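Local coordinates for putative oxidoreductase (Thermus thermophilus, PDB 2ISM), which belongs to the glucose/sorbosone dehydrogenase family of beta-propeller proteins and carries a bound calcium ion, at residues Leu78-His83 and Pro90-Tyr95. Numbering follows the deposited sequence.
Sequences LGLALH and PYVYAY
The side chain of Tyr93 leaves the sheet beside Ala81 and lies side by side with that of His83, pointing the same way. Its CB lies 3.3 Å from Ala81 O. Because CG stands anti to its own carbonyl carbon (chi1 -69°), the ring lies alongside the His83 side chain, and Ala81 O meets the ring edge near its plane, 3.6 Å from CD2. Next, CE2 packs against His83 CB, also at the ring edge, and against His83 CD2. At the tip, Tyr93 OH comes within 3.5 Å of His83 CD2, but its hydrogen bonds go to Pro176 O and Arg109 NH1; ND1 of His83 bonds to Arg85 N. In the backbone, Ala81 and Tyr93 form an antiparallel hydrogen-bonded pair: Tyr93 N to Ala81 O is short at 2.6 Å, and Ala81 N returns the bond to Tyr93 O. The strand axes run antiparallel at 166° and the strands follow one another in the chain, forming a beta hairpin, here the first two strands of a four-stranded antiparallel blade of the propeller. On the opposite face, Val92 touches two leucines of the neighbouring strand, one with each methyl. Its CG1 meets Leu80 CD1 at 3.8 Å, while CG2 touches CD2 of Leu82, whose side chain points the same way. Leu45, on strand 44-48 of another sheet, touches all three of these residues, which shows this face packing against the neighbouring blade. At the far end of the pairing, Tyr95 N bonds Gly79 O almost straight (165° at the hydrogen), with the donor above the carbonyl plane, whereas Leu78 N to Tyr95 O is weak and bent.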
loop_
_atom_site.group_PDB
_atom_site.type_symbol
_atom_site.label_atom_id
_atom_site.label_comp_id
_atom_site.label_asym_id
_atom_site.label_seq_id
_atom_site.Cartn_x
_atom_site.Cartn_y
_atom_site.Cartn_z
ATOM N N LEU B 78 12.532 12.834 22.321
ATOM C CA LEU B 78 12.462 11.909 21.200
ATOM C C LEU B 78 11.444 10.932 20.603
ATOM O O LEU B 78 11.041 11.084 19.449
ATOM C CB LEU B 78 13.673 11.005 21.475
ATOM C CG LEU B 78 14.930 11.799 21.878
ATOM C CD1 LEU B 78 16.040 10.846 22.307
ATOM C CD2 LEU B 78 15.393 12.687 20.711
ATOM N N GLY B 79 11.041 9.931 21.382
ATOM C CA GLY B 79 10.095 8.932 20.905
ATOM C C GLY B 79 8.754 9.333 21.485
ATOM O O GLY B 79 8.686 10.027 22.504
ATOM N N LEU B 80 7.681 8.873 20.844
ATOM C CA LEU B 80 6.321 9.189 21.283
ATOM C C LEU B 80 5.399 8.030 20.898
ATOM O O LEU B 80 5.511 7.496 19.796
ATOM C CB LEU B 80 5.845 10.470 20.586
ATOM C CG LEU B 80 4.560 11.156 21.046
ATOM C CD1 LEU B 80 4.796 11.840 22.385
ATOM C CD2 LEU B 80 4.135 12.180 20.003
ATOM N N ALA B 81 4.501 7.636 21.797
ATOM C CA ALA B 81 3.572 6.549 21.485
ATOM C C ALA B 81 2.341 6.568 22.377
ATOM O O ALA B 81 2.440 6.788 23.583
ATOM C CB ALA B 81 4.276 5.198 21.600
ATOM N N LEU B 82 1.177 6.338 21.779
ATOM C CA LEU B 82 -0.069 6.321 22.539
ATOM C C LEU B 82 -0.239 4.963 23.214
ATOM O O LEU B 82 0.230 3.945 22.700
ATOM C CB LEU B 82 -1.271 6.564 21.612
ATOM C CG LEU B 82 -1.283 7.805 20.719
ATOM C CD1 LEU B 82 -2.541 7.792 19.862
ATOM C CD2 LEU B 82 -1.237 9.064 21.568
ATOM N N HIS B 83 -0.904 4.953 24.365
ATOM C CA HIS B 83 -1.162 3.711 25.087
ATOM C C HIS B 83 -1.966 2.825 24.133
ATOM O O HIS B 83 -2.794 3.322 23.378
ATOM C CB HIS B 83 -1.976 4.007 26.353
ATOM C CG HIS B 83 -2.173 2.821 27.244
ATOM N ND1 HIS B 83 -2.952 1.741 26.886
ATOM C CD2 HIS B 83 -1.692 2.545 28.479
ATOM C CE1 HIS B 83 -2.942 0.851 27.864
ATOM N NE2 HIS B 83 -2.184 1.316 28.841
ATOM N N PRO B 90 -6.118 6.924 28.986
ATOM C CA PRO B 90 -5.699 8.244 28.506
ATOM C C PRO B 90 -4.234 8.376 28.880
ATOM O O PRO B 90 -3.910 8.871 29.958
ATOM C CB PRO B 90 -6.607 9.181 29.281
ATOM C CG PRO B 90 -6.664 8.514 30.606
ATOM C CD PRO B 90 -6.900 7.061 30.231
ATOM N N TYR B 91 -3.348 7.968 27.983
ATOM C CA TYR B 91 -1.930 8.045 28.286
ATOM C C TYR B 91 -1.134 8.159 26.992
ATOM O O TYR B 91 -1.365 7.425 26.031
ATOM C CB TYR B 91 -1.329 6.954 29.174
ATOM C CG TYR B 91 -1.983 6.881 30.539
ATOM C CD1 TYR B 91 -1.818 7.911 31.465
ATOM C CD2 TYR B 91 -2.795 5.801 30.890
ATOM C CE1 TYR B 91 -2.447 7.870 32.709
ATOM C CE2 TYR B 91 -3.431 5.749 32.134
ATOM C CZ TYR B 91 -3.252 6.788 33.036
ATOM O OH TYR B 91 -3.884 6.753 34.257
ATOM N N VAL B 92 -0.201 9.105 26.985
ATOM C CA VAL B 92 0.686 9.335 25.854
ATOM C C VAL B 92 2.091 9.110 26.409
ATOM O O VAL B 92 2.481 9.725 27.407
ATOM C CB VAL B 92 0.583 10.785 25.321
ATOM C CG1 VAL B 92 1.617 11.011 24.221
ATOM C CG2 VAL B 92 -0.818 11.046 24.778
ATOM N N TYR B 93 2.846 8.217 25.776
ATOM C CA TYR B 93 4.195 7.924 26.238
ATOM C C TYR B 93 5.212 8.730 25.456
ATOM O O TYR B 93 5.032 8.992 24.268
ATOM C CB TYR B 93 4.488 6.427 26.105
ATOM C CG TYR B 93 3.679 5.583 27.071
ATOM C CD1 TYR B 93 4.281 4.986 28.181
ATOM C CD2 TYR B 93 2.307 5.406 26.889
ATOM C CE1 TYR B 93 3.541 4.235 29.083
ATOM C CE2 TYR B 93 1.551 4.656 27.790
ATOM C CZ TYR B 93 2.176 4.075 28.883
ATOM O OH TYR B 93 1.432 3.343 29.784
ATOM N N ALA B 94 6.276 9.136 26.136
ATOM C CA ALA B 94 7.324 9.915 25.496
ATOM C C ALA B 94 8.671 9.572 26.098
ATOM O O ALA B 94 8.772 9.304 27.297
ATOM C CB ALA B 94 7.042 11.405 25.663
ATOM N N TYR B 95 9.696 9.573 25.250
ATOM C CA TYR B 95 11.072 9.289 25.652
ATOM C C TYR B 95 11.775 10.640 25.666
ATOM O O TYR B 95 11.732 11.358 24.669
ATOM C CB TYR B 95 11.740 8.380 24.611
ATOM C CG TYR B 95 13.147 7.915 24.952
ATOM C CD1 TYR B 95 13.400 6.576 25.259
ATOM C CD2 TYR B 95 14.226 8.799 24.929
ATOM C CE1 TYR B 95 14.695 6.124 25.531
ATOM C CE2 TYR B 95 15.532 8.360 25.205
ATOM C CZ TYR B 95 15.756 7.022 25.502
ATOM O OH TYR B 95 17.029 6.567 25.762
#